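Long-range contacts in TAU class glutathione s-transferase (Mangifera indica, PDB 5KEJ), which probably catalyses the conjugation of glutathione to electrophilic compounds and has S-hexylglutathione bound in this crystal: residues Val6-Ala11 with Arg19-Leu24; Gly10-Pro15 with Glu211-Phe216; Ser14-Arg19 with Gly164-Trp169. All coordinates share one frame; numbering follows the deposited sequence.

Helix 15-26 is gripped from two sides: contact 1 sets it against strand 6-10 within the thioredoxin-like domain, and contact 3 presses its first turn on residues 164-169 of the helical domain. Both are buried, but contact 1 is aliphatic throughout, whereas contact 3 adds sulfur, aromatic rings and a buried arginine near the centre of the chain. In contact 2 the loop joining strand 6-10 to helix 15-26 meets helix 210-219. It is only partly buried, and relies on proline, tryptophan and phenylalanine rings, with a lysine over one indole face. Contacts 2 and 3 share Ser-14 and Pro-15, and both reach the S-hexylglutathione.

Contact 1. Residues Val6-Ala11 with Arg19-Leu24; sequences VKLLGA and RARITL
Leu-8 meets Ala-20, Arg-21 and Leu-24 where strand 6-10 faces helix 15-26, the first strand and helix of a beta-alpha-beta unit in the thioredoxin-like domain of a glutathione S-transferase. The strand and helix segments run nearly antiparallel, at 152°, with their axes 10.0 Å apart, a spacing that Leu-8 spans with its two methyl branches. Its CG stands anti to the backbone N (chi1 -176°), which sends the branched end out from the sheet to the helix. CD1 settles on the methyl of Ala-20, 3.8 Å from its CB; the small side chain is consistent with the close approach. CD2 also borders Ala-20 CB but lies closest to Arg-21, 3.4 Å from its CG. The leucine and arginine side chains cross at about a right angle, so the arginine gives the leucine its methylenes while its chain bends at chi3 (69°) and carries NE off to a hydrogen bond with the hydroxyl of Tyr-31.

Leu-24, one turn on from Ala-20, adds its CD1, 4.3 Å from Leu-8 CD2. Val-6, two residues back on the same face of the strand, adds a looser touch. Leu-58 of strand 57-60 flanks both Val-6 and Leu-8, and Ile-71 and Ile-75 of helix 68-78 close on Ala-20 and Leu-24, so the aliphatic layer continues past the two segments. Within the helix, Thr-23 turns its hydroxyl back on the preceding turn, where OG1 donates to the carbonyl O of Arg-19 at 2.6 Å, nearly in line with the C=O bond.

Contact 2. Residues Gly10-Pro15 with Glu211-Phe216; sequences GAWPSP and EKLAEF. With GTX (S-hexylglutathione), chain C.
The loop between the first strand and first helix of the thioredoxin-like domain, where tau class enzymes typically place a catalytic serine, consistent with Ser-14 here, packs on helix 210-219 near the C-terminus through Trp-12 and Pro-13. Residues Ala-11 to Ser-14 form a type I beta turn, and its two central side chains do the work. Pro-13 is a wedge between two aromatic rings. Its CG sits 3.5 Å from the centroid of the Phe-216 ring, only 6° off the ring normal, a CH-pi contact squarely over the face; the same CG also lies over one face of the neighbouring Trp-12 indole. Its CB reaches Leu-213, 3.7 Å from CD1.

The opposite indole face belongs to Lys-212. The lysine chain bends at chi3 (49°), which brings its ammonium group back over the ring: NZ is 4.3 Å from the centroid of the six-membered ring of Trp-12, a cation-pi contact, with CE over the same face. The indole thus lies between a buried proline and an exposed lysine, and its outer end slides past Leu-213 and Phe-216. Trp-12 CH2 is 3.7 Å from Phe-216 CB, while the two rings themselves meet obliquely, with planes at 65°.

The CB of Ser-14 points away from helix 210-219, on the ligand's side. Its OG lies beside SG2 of S-hexylglutathione, at a modelled 2.7 Å that is too short to take literally, and the hexyl chain comes beside the Phe-216 ring. A serine in the neighbourhood of the glutathione sulfur, with a C-terminal helix lining the hydrophobic site beside it, is the arrangement expected of tau class glutathione S-transferases.

Contact 3. Residues Ser14-Arg19 with Gly164-Trp169; sequences SPYVMR and GCFLGW. With GTX (S-hexylglutathione), chain C.
Arg-19 reaches from helix 15-26 along Cys-165 to Phe-166, across the interface between the thioredoxin-like and helical domains. Beyond CB, its CG lies 3.7 Å from Cys-165 SG and its CD runs on past the same sulfur. NE comes nearest, 3.3 Å from Cys-165 SG, and this buried nitrogen has no hydrogen-bonding partner in the model. CZ is still beside the sulfur, and the extended chain carries the guanidinium on to the ring: NH1 lies 3.6 Å from Phe-166 CE2, the two planes 64° apart. NH1 also forms a salt bridge with Asp-104 and bonds to Ala-162 O, and NH2 bonds to Ser-68 OG. The Cys-165 thiol in turn sits over the face of Phe-166, and Met-18 CE lies 3.4 Å from Cys-165 O.

Phe-166 points an edge toward the face of Tyr-16, in an offset edge-to-face pair with centroids 5.9 Å apart. The opposite face of the tyrosine carries CB1 of S-hexylglutathione, toward the rim, with the ring's CD1 3.3 Å from ligand O12. With an alanine in place of Tyr-16, the Phe-166 edge and the glutathione CB1 would probably both lose the ring surface between them, opening a gap. Pro-15 packs CB 3.7 Å from Phe-166 CD1 and CD 3.7 Å from Trp-169 NE1, itself bonded to Pro-13 O. The contact sits centrally, where the start of helix 15-26, N-capped by Ser-14, meets the turn before helix 167-177, with helix 90-112 touching Pro-15, Phe-166 and Trp-169, and helix 210-219 packed on Trp-169.

Contact 1. Residues Val6-Ala11 with Arg19-Leu24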
loop_
_atom_site.group_PDB
_atom_site.type_symbol
_atom_site.label_atom_id
_atom_site.label_comp_id
_atom_site.label_asym_id
_atom_site.label_seq_id
_atom_site.Cartn_x
_atom_site.Cartn_y
_atom_site.Cartn_z
ATOM N N VAL A 6 7.477 16.067 18.176
ATOM C CA VAL A 6 6.609 15.569 17.115
ATOM C C VAL A 6 5.947 16.681 16.333
ATOM O O VAL A 6 5.195 17.484 16.882
ATOM C CB VAL A 6 5.492 14.643 17.648
ATOM C CG1 VAL A 6 4.654 14.113 16.477
ATOM C CG2 VAL A 6 6.071 13.490 18.462
ATOM N N LYS A 7 6.234 16.711 15.035
ATOM C CA LYS A 7 5.614 17.657 14.126
ATOM C C LYS A 7 4.832 16.914 13.045
ATOM O O LYS A 7 5.277 15.883 12.535
ATOM C CB LYS A 7 6.675 18.558 13.490
ATOM C CG LYS A 7 7.312 19.497 14.493
ATOM C CD LYS A 7 8.803 19.694 14.242
ATOM C CE LYS A 7 9.441 20.464 15.407
ATOM N NZ LYS A 7 10.895 20.722 15.204
ATOM N N LEU A 8 3.667 17.437 12.700
ATOM C CA LEU A 8 2.925 16.884 11.592
ATOM C C LEU A 8 2.849 17.919 10.480
ATOM O O LEU A 8 2.409 19.043 10.703
ATOM C CB LEU A 8 1.519 16.448 12.036
ATOM C CG LEU A 8 0.667 15.757 10.967
ATOM C CD1 LEU A 8 1.311 14.472 10.510
ATOM C CD2 LEU A 8 -0.720 15.488 11.530
ATOM N N LEU A 9 3.296 17.550 9.285
ATOM C CA LEU A 9 3.138 18.437 8.141
ATOM C C LEU A 9 1.789 18.119 7.509
ATOM O O LEU A 9 1.554 16.992 7.067
ATOM C CB LEU A 9 4.283 18.270 7.132
ATOM C CG LEU A 9 5.702 18.388 7.681
ATOM C CD1 LEU A 9 6.744 18.513 6.545
ATOM C CD2 LEU A 9 5.808 19.550 8.665
ATOM N N GLY A 10 0.894 19.101 7.485
ATOM C CA GLY A 10 -0.477 18.806 7.141
ATOM C C GLY A 10 -1.199 19.890 6.389
ATOM O O GLY A 10 -0.600 20.852 5.928
ATOM N N ALA A 11 -2.502 19.694 6.257
ATOM C CA ALA A 11 -3.421 20.641 5.639
ATOM C C ALA A 11 -4.806 20.200 6.068
ATOM O O ALA A 11 -5.191 19.065 5.801
ATOM C CB ALA A 11 -3.292 20.648 4.133
ATOM N N ARG A 19 -5.878 11.071 8.870
ATOM C CA ARG A 19 -5.470 9.764 9.398
ATOM C C ARG A 19 -4.409 9.868 10.465
ATOM O O ARG A 19 -4.462 9.147 11.463
ATOM C CB ARG A 19 -4.933 8.868 8.279
ATOM C CG ARG A 19 -5.975 8.322 7.345
ATOM C CD ARG A 19 -5.335 7.577 6.185
ATOM N NE ARG A 19 -6.360 6.876 5.408
ATOM C CZ ARG A 19 -6.146 6.269 4.245
ATOM N NH1 ARG A 19 -7.151 5.641 3.628
ATOM N NH2 ARG A 19 -4.929 6.284 3.701
ATOM N N ALA A 20 -3.413 10.726 10.240
ATOM C CA ALA A 20 -2.309 10.868 11.194
ATOM C C ALA A 20 -2.744 11.555 12.498
ATOM O O ALA A 20 -2.417 11.088 13.584
ATOM C CB ALA A 20 -1.143 11.636 10.556
ATOM N N ARG A 21 -3.471 12.664 12.384
ATOM C CA ARG A 21 -3.963 13.393 13.555
ATOM C C ARG A 21 -4.860 12.539 14.440
ATOM O O ARG A 21 -4.740 12.579 15.657
ATOM C CB ARG A 21 -4.749 14.635 13.135
ATOM C CG ARG A 21 -4.056 15.511 12.127
ATOM C CD ARG A 21 -4.900 16.741 11.843
ATOM N NE ARG A 21 -4.972 17.645 12.988
ATOM C CZ ARG A 21 -5.713 18.746 13.013
ATOM N NH1 ARG A 21 -6.446 19.065 11.957
ATOM N NH2 ARG A 21 -5.727 19.523 14.087
ATOM N N ILE A 22 -5.763 11.777 13.829
ATOM C CA ILE A 22 -6.666 10.915 14.590
ATOM C C ILE A 22 -5.874 9.882 15.370
ATOM O O ILE A 22 -6.179 9.582 16.532
ATOM C CB ILE A 22 -7.680 10.200 13.673
ATOM C CG1 ILE A 22 -8.708 11.196 13.157
ATOM C CG2 ILE A 22 -8.385 9.059 14.416
ATOM C CD1 ILE A 22 -9.569 10.650 12.017
ATOM N N THR A 23 -4.838 9.351 14.736
ATOM C CA THR A 23 -4.048 8.287 15.348
ATOM C C THR A 23 -3.205 8.824 16.494
ATOM O O THR A 23 -3.004 8.131 17.488
ATOM C CB THR A 23 -3.124 7.604 14.313
ATOM O OG1 THR A 23 -3.881 7.291 13.138
ATOM C CG2 THR A 23 -2.534 6.339 14.872
ATOM N N LEU A 24 -2.693 10.048 16.340
ATOM C CA LEU A 24 -1.934 10.705 17.410
ATOM C C LEU A 24 -2.831 11.017 18.606
ATOM O O LEU A 24 -2.417 10.867 19.759
ATOM C CB LEU A 24 -1.277 12.002 16.906
ATOM C CG LEU A 24 -0.204 11.873 15.821
ATOM C CD1 LEU A 24 -0.034 13.189 15.095
ATOM C CD2 LEU A 24 1.092 11.411 16.450
#

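Contact 2. Residues Gly10-Pro15 with Glu211-Phe216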
loop_
_atom_site.group_PDB
_atom_site.type_symbol
_atom_site.label_atom_id
_atom_site.label_comp_id
_atom_site.label_asym_id
_atom_site.label_seq_id
_atom_site.Cartn_x
_atom_site.Cartn_y
_atom_site.Cartn_z
ATOM N N GLY A 10 0.894 19.101 7.485
ATOM C CA GLY A 10 -0.477 18.806 7.141
ATOM C C GLY A 10 -1.199 19.890 6.389
ATOM O O GLY A 10 -0.600 20.852 5.928
ATOM N N ALA A 11 -2.502 19.694 6.257
ATOM C CA ALA A 11 -3.421 20.641 5.639
ATOM C C ALA A 11 -4.806 20.200 6.068
ATOM O O ALA A 11 -5.191 19.065 5.801
ATOM C CB ALA A 11 -3.292 20.648 4.133
ATOM N N TRP A 12 -5.551 21.081 6.731
ATOM C CA TRP A 12 -6.821 20.685 7.352
ATOM C C TRP A 12 -7.829 19.968 6.417
ATOM O O TRP A 12 -8.565 19.113 6.900
ATOM C CB TRP A 12 -7.493 21.908 8.014
ATOM C CG TRP A 12 -7.978 22.918 7.038
ATOM C CD1 TRP A 12 -7.270 23.965 6.525
ATOM C CD2 TRP A 12 -9.275 22.971 6.432
ATOM N NE1 TRP A 12 -8.048 24.667 5.633
ATOM C CE2 TRP A 12 -9.283 24.075 5.557
ATOM C CE3 TRP A 12 -10.432 22.190 6.546
ATOM C CZ2 TRP A 12 -10.401 24.418 4.794
ATOM C CZ3 TRP A 12 -11.548 22.533 5.786
ATOM C CH2 TRP A 12 -11.522 23.638 4.923
ATOM N N PRO A 13 -7.858 20.271 5.092
ATOM C CA PRO A 13 -8.864 19.543 4.306
ATOM C C PRO A 13 -8.473 18.121 3.881
ATOM O O PRO A 13 -9.301 17.418 3.288
ATOM C CB PRO A 13 -9.027 20.406 3.041
ATOM C CG PRO A 13 -8.134 21.586 3.196
ATOM C CD PRO A 13 -7.136 21.238 4.240
ATOM N N SER A 14 -7.237 17.711 4.153
ATOM C CA SER A 14 -6.714 16.460 3.621
ATOM C C SER A 14 -7.129 15.233 4.436
ATOM O O SER A 14 -6.764 15.111 5.606
ATOM C CB SER A 14 -5.193 16.515 3.557
ATOM O OG SER A 14 -4.670 15.267 3.139
ATOM N N PRO A 15 -7.870 14.302 3.809
ATOM C CA PRO A 15 -8.245 13.040 4.467
ATOM C C PRO A 15 -7.021 12.242 4.911
ATOM O O PRO A 15 -7.031 11.668 6.008
ATOM C CB PRO A 15 -9.028 12.293 3.381
ATOM C CG PRO A 15 -8.618 12.946 2.090
ATOM C CD PRO A 15 -8.363 14.379 2.427
ATOM N N GLU A 211 -19.585 21.861 5.575
ATOM C CA GLU A 211 -19.849 23.169 4.993
ATOM C C GLU A 211 -18.540 23.866 4.590
ATOM O O GLU A 211 -18.393 24.292 3.439
ATOM C CB GLU A 211 -20.657 24.018 5.981
ATOM C CG GLU A 211 -21.520 23.203 6.950
ATOM C CD GLU A 211 -22.777 22.621 6.294
ATOM O OE1 GLU A 211 -23.169 23.099 5.206
ATOM O OE2 GLU A 211 -23.377 21.678 6.864
ATOM N N LYS A 212 -17.597 23.956 5.531
ATOM C CA LYS A 212 -16.249 24.464 5.266
ATOM C C LYS A 212 -15.564 23.719 4.130
ATOM O O LYS A 212 -15.037 24.326 3.187
ATOM C CB LYS A 212 -15.369 24.343 6.508
ATOM C CG LYS A 212 -15.637 25.334 7.622
ATOM C CD LYS A 212 -14.664 25.092 8.769
ATOM C CE LYS A 212 -13.224 24.979 8.256
ATOM N NZ LYS A 212 -12.199 24.795 9.337
ATOM N N LEU A 213 -15.561 22.393 4.252
ATOM C CA LEU A 213 -14.853 21.517 3.327
ATOM C C LEU A 213 -15.367 21.675 1.903
ATOM O O LEU A 213 -14.609 21.612 0.936
ATOM C CB LEU A 213 -14.993 20.064 3.780
ATOM C CG LEU A 213 -14.021 19.107 3.114
ATOM C CD1 LEU A 213 -12.589 19.519 3.470
ATOM C CD2 LEU A 213 -14.311 17.703 3.571
ATOM N N ALA A 214 -16.674 21.880 1.797
ATOM C CA ALA A 214 -17.337 22.096 0.523
ATOM C C ALA A 214 -16.884 23.402 -0.127
ATOM O O ALA A 214 -16.791 23.497 -1.349
ATOM C CB ALA A 214 -18.848 22.093 0.723
ATOM N N GLU A 215 -16.610 24.411 0.694
ATOM C CA GLU A 215 -16.201 25.706 0.170
ATOM C C GLU A 215 -14.725 25.673 -0.235
ATOM O O GLU A 215 -14.358 26.232 -1.273
ATOM C CB GLU A 215 -16.485 26.822 1.188
ATOM C CG GLU A 215 -15.294 27.295 2.008
ATOM C CD GLU A 215 -15.591 28.562 2.800
ATOM O OE1 GLU A 215 -15.977 29.576 2.173
ATOM O OE2 GLU A 215 -15.438 28.548 4.043
ATOM N N PHE A 216 -13.887 24.997 0.554
ATOM C CA PHE A 216 -12.501 24.794 0.150
ATOM C C PHE A 216 -12.480 23.982 -1.129
ATOM O O PHE A 216 -11.608 24.161 -1.982
ATOM C CB PHE A 216 -11.672 24.076 1.225
ATOM C CG PHE A 216 -10.401 23.465 0.680
ATOM C CD1 PHE A 216 -9.251 24.228 0.542
ATOM C CD2 PHE A 216 -10.371 22.137 0.252
ATOM C CE1 PHE A 216 -8.086 23.679 0.010
ATOM C CE2 PHE A 216 -9.213 21.582 -0.288
ATOM C CZ PHE A 216 -8.067 22.354 -0.404
HETATM N N1 GTX C . -0.173 8.415 -0.714
HETATM C CA1 GTX C . -0.237 9.532 0.226
HETATM C C1 GTX C . -0.609 9.000 1.563
HETATM O O11 GTX C . -0.020 9.416 2.515
HETATM O O12 GTX C . -1.467 8.152 1.680
HETATM C CB1 GTX C . -1.233 10.580 -0.253
HETATM C CG1 GTX C . -0.650 11.973 -0.203
HETATM C CD1 GTX C . -1.571 12.993 -0.800
HETATM O OE1 GTX C . -1.997 12.835 -1.889
HETATM N N2 GTX C . -1.919 14.038 -0.084
HETATM C CA2 GTX C . -2.628 15.157 -0.654
HETATM C C2 GTX C . -1.681 16.196 -1.118
HETATM O O2 GTX C . -2.064 17.317 -1.338
HETATM C CB2 GTX C . -3.573 15.825 0.332
HETATM S SG2 GTX C . -5.180 15.113 0.494
HETATM C C1S GTX C . -5.658 14.694 -1.134
HETATM C C2S GTX C . -7.156 14.933 -1.343
HETATM C C3S GTX C . -7.441 16.352 -1.832
HETATM C C4S GTX C . -7.808 17.296 -0.705
HETATM C C5S GTX C . -6.670 18.188 -0.226
HETATM C C6S GTX C . -5.745 18.615 -1.338
HETATM N N3 GTX C . -0.434 15.830 -1.239
HETATM C CA3 GTX C . 0.556 16.690 -1.766
HETATM C C3 GTX C . 0.574 16.495 -3.249
HETATM O O31 GTX C . 1.565 16.859 -3.911
HETATM O O32 GTX C . -0.437 15.969 -3.740
#

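Contact 3. Residues Ser14-Arg19 with Gly164-Trp169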
loop_
_atom_site.group_PDB
_atom_site.type_symbol
_atom_site.label_atom_id
_atom_site.label_comp_id
_atom_site.label_asym_id
_atom_site.label_seq_id
_atom_site.Cartn_x
_atom_site.Cartn_y
_atom_site.Cartn_z
ATOM N N SER A 14 -7.237 17.711 4.153
ATOM C CA SER A 14 -6.714 16.460 3.621
ATOM C C SER A 14 -7.129 15.233 4.436
ATOM O O SER A 14 -6.764 15.111 5.606
ATOM C CB SER A 14 -5.193 16.515 3.557
ATOM O OG SER A 14 -4.670 15.267 3.139
ATOM N N PRO A 15 -7.870 14.302 3.809
ATOM C CA PRO A 15 -8.245 13.040 4.467
ATOM C C PRO A 15 -7.021 12.242 4.911
ATOM O O PRO A 15 -7.031 11.668 6.008
ATOM C CB PRO A 15 -9.028 12.293 3.381
ATOM C CG PRO A 15 -8.618 12.946 2.090
ATOM C CD PRO A 15 -8.363 14.379 2.427
ATOM N N TYR A 16 -5.969 12.242 4.087
ATOM C CA TYR A 16 -4.729 11.528 4.403
ATOM C C TYR A 16 -4.050 12.069 5.640
ATOM O O TYR A 16 -3.560 11.305 6.473
ATOM C CB TYR A 16 -3.780 11.579 3.206
ATOM C CG TYR A 16 -4.370 10.816 2.057
ATOM C CD1 TYR A 16 -4.454 9.436 2.112
ATOM C CD2 TYR A 16 -4.890 11.466 0.942
ATOM C CE1 TYR A 16 -5.028 8.713 1.086
ATOM C CE2 TYR A 16 -5.463 10.748 -0.104
ATOM C CZ TYR A 16 -5.526 9.368 -0.017
ATOM O OH TYR A 16 -6.080 8.615 -1.021
ATOM N N VAL A 17 -4.025 13.391 5.769
ATOM C CA VAL A 17 -3.470 14.010 6.957
ATOM C C VAL A 17 -4.361 13.708 8.170
ATOM O O VAL A 17 -3.865 13.505 9.292
ATOM C CB VAL A 17 -3.305 15.535 6.776
ATOM C CG1 VAL A 17 -2.872 16.173 8.081
ATOM C CG2 VAL A 17 -2.296 15.839 5.677
ATOM N N MET A 18 -5.673 13.652 7.943
ATOM C CA MET A 18 -6.603 13.393 9.042
ATOM C C MET A 18 -6.346 12.025 9.674
ATOM O O MET A 18 -6.529 11.850 10.876
ATOM C CB MET A 18 -8.057 13.492 8.589
ATOM C CG MET A 18 -8.980 13.520 9.793
ATOM S SD MET A 18 -10.674 13.069 9.423
ATOM C CE MET A 18 -10.978 14.146 8.030
ATOM N N ARG A 19 -5.878 11.071 8.870
ATOM C CA ARG A 19 -5.470 9.764 9.398
ATOM C C ARG A 19 -4.409 9.868 10.465
ATOM O O ARG A 19 -4.462 9.147 11.463
ATOM C CB ARG A 19 -4.933 8.868 8.279
ATOM C CG ARG A 19 -5.975 8.322 7.345
ATOM C CD ARG A 19 -5.335 7.577 6.185
ATOM N NE ARG A 19 -6.360 6.876 5.408
ATOM C CZ ARG A 19 -6.146 6.269 4.245
ATOM N NH1 ARG A 19 -7.151 5.641 3.628
ATOM N NH2 ARG A 19 -4.929 6.284 3.701
ATOM N N GLY A 164 -12.866 6.188 7.756
ATOM C CA GLY A 164 -13.442 7.349 8.399
ATOM C C GLY A 164 -12.853 8.683 7.964
ATOM O O GLY A 164 -13.564 9.699 7.930
ATOM N N CYS A 165 -11.568 8.689 7.617
ATOM C CA CYS A 165 -10.907 9.925 7.204
ATOM C C CYS A 165 -11.613 10.539 5.981
ATOM O O CYS A 165 -11.533 11.747 5.748
ATOM C CB CYS A 165 -9.416 9.669 6.904
ATOM S SG CYS A 165 -9.090 8.711 5.376
ATOM N N PHE A 166 -12.322 9.698 5.230
ATOM C CA PHE A 166 -12.975 10.089 3.979
ATOM C C PHE A 166 -14.401 10.638 4.138
ATOM O O PHE A 166 -15.019 11.046 3.154
ATOM C CB PHE A 166 -13.016 8.885 3.022
ATOM C CG PHE A 166 -11.669 8.492 2.447
ATOM C CD1 PHE A 166 -10.806 9.446 1.929
ATOM C CD2 PHE A 166 -11.274 7.163 2.424
ATOM C CE1 PHE A 166 -9.554 9.078 1.398
ATOM C CE2 PHE A 166 -10.034 6.787 1.891
ATOM C CZ PHE A 166 -9.170 7.751 1.383
ATOM N N LEU A 167 -14.925 10.650 5.362
ATOM C CA LEU A 167 -16.346 10.956 5.581
ATOM C C LEU A 167 -16.716 12.367 5.151
ATOM O O LEU A 167 -17.759 12.579 4.532
ATOM C CB LEU A 167 -16.722 10.754 7.054
ATOM C CG LEU A 167 -17.043 9.310 7.402
ATOM C CD1 LEU A 167 -17.341 9.168 8.880
ATOM C CD2 LEU A 167 -18.207 8.814 6.537
ATOM N N GLY A 168 -15.850 13.321 5.482
ATOM C CA GLY A 168 -16.026 14.701 5.065
ATOM C C GLY A 168 -16.138 14.866 3.564
ATOM O O GLY A 168 -17.052 15.527 3.085
ATOM N N TRP A 169 -15.214 14.276 2.811
ATOM C CA TRP A 169 -15.251 14.399 1.351
ATOM C C TRP A 169 -16.385 13.580 0.725
ATOM O O TRP A 169 -16.895 13.939 -0.335
ATOM C CB TRP A 169 -13.902 13.993 0.738
ATOM C CG TRP A 169 -12.922 15.113 0.772
ATOM C CD1 TRP A 169 -11.862 15.256 1.621
ATOM C CD2 TRP A 169 -12.941 16.287 -0.043
ATOM N NE1 TRP A 169 -11.211 16.436 1.372
ATOM C CE2 TRP A 169 -11.852 17.088 0.351
ATOM C CE3 TRP A 169 -13.772 16.735 -1.076
ATOM C CZ2 TRP A 169 -11.570 18.310 -0.251
ATOM C CZ3 TRP A 169 -13.488 17.940 -1.673
ATOM C CH2 TRP A 169 -12.397 18.716 -1.259
HETATM N N1 GTX C . -0.173 8.415 -0.714
HETATM C CA1 GTX C . -0.237 9.532 0.226
HETATM C C1 GTX C . -0.609 9.000 1.563
HETATM O O11 GTX C . -0.020 9.416 2.515
HETATM O O12 GTX C . -1.467 8.152 1.680
HETATM C CB1 GTX C . -1.233 10.580 -0.253
HETATM C CG1 GTX C . -0.650 11.973 -0.203
HETATM C CD1 GTX C . -1.571 12.993 -0.800
HETATM O OE1 GTX C . -1.997 12.835 -1.889
HETATM N N2 GTX C . -1.919 14.038 -0.084
HETATM C CA2 GTX C . -2.628 15.157 -0.654
HETATM C C2 GTX C . -1.681 16.196 -1.118
HETATM O O2 GTX C . -2.064 17.317 -1.338
HETATM C CB2 GTX C . -3.573 15.825 0.332
HETATM S SG2 GTX C . -5.180 15.113 0.494
HETATM C C1S GTX C . -5.658 14.694 -1.134
HETATM C C2S GTX C . -7.156 14.933 -1.343
HETATM C C3S GTX C . -7.441 16.352 -1.832
HETATM C C4S GTX C . -7.808 17.296 -0.705
HETATM C C5S GTX C . -6.670 18.188 -0.226
HETATM C C6S GTX C . -5.745 18.615 -1.338
HETATM N N3 GTX C . -0.434 15.830 -1.239
HETATM C CA3 GTX C . 0.556 16.690 -1.766
HETATM C C3 GTX C . 0.574 16.495 -3.249
HETATM O O31 GTX C . 1.565 16.859 -3.911
HETATM O O32 GTX C . -0.437 15.969 -3.740
#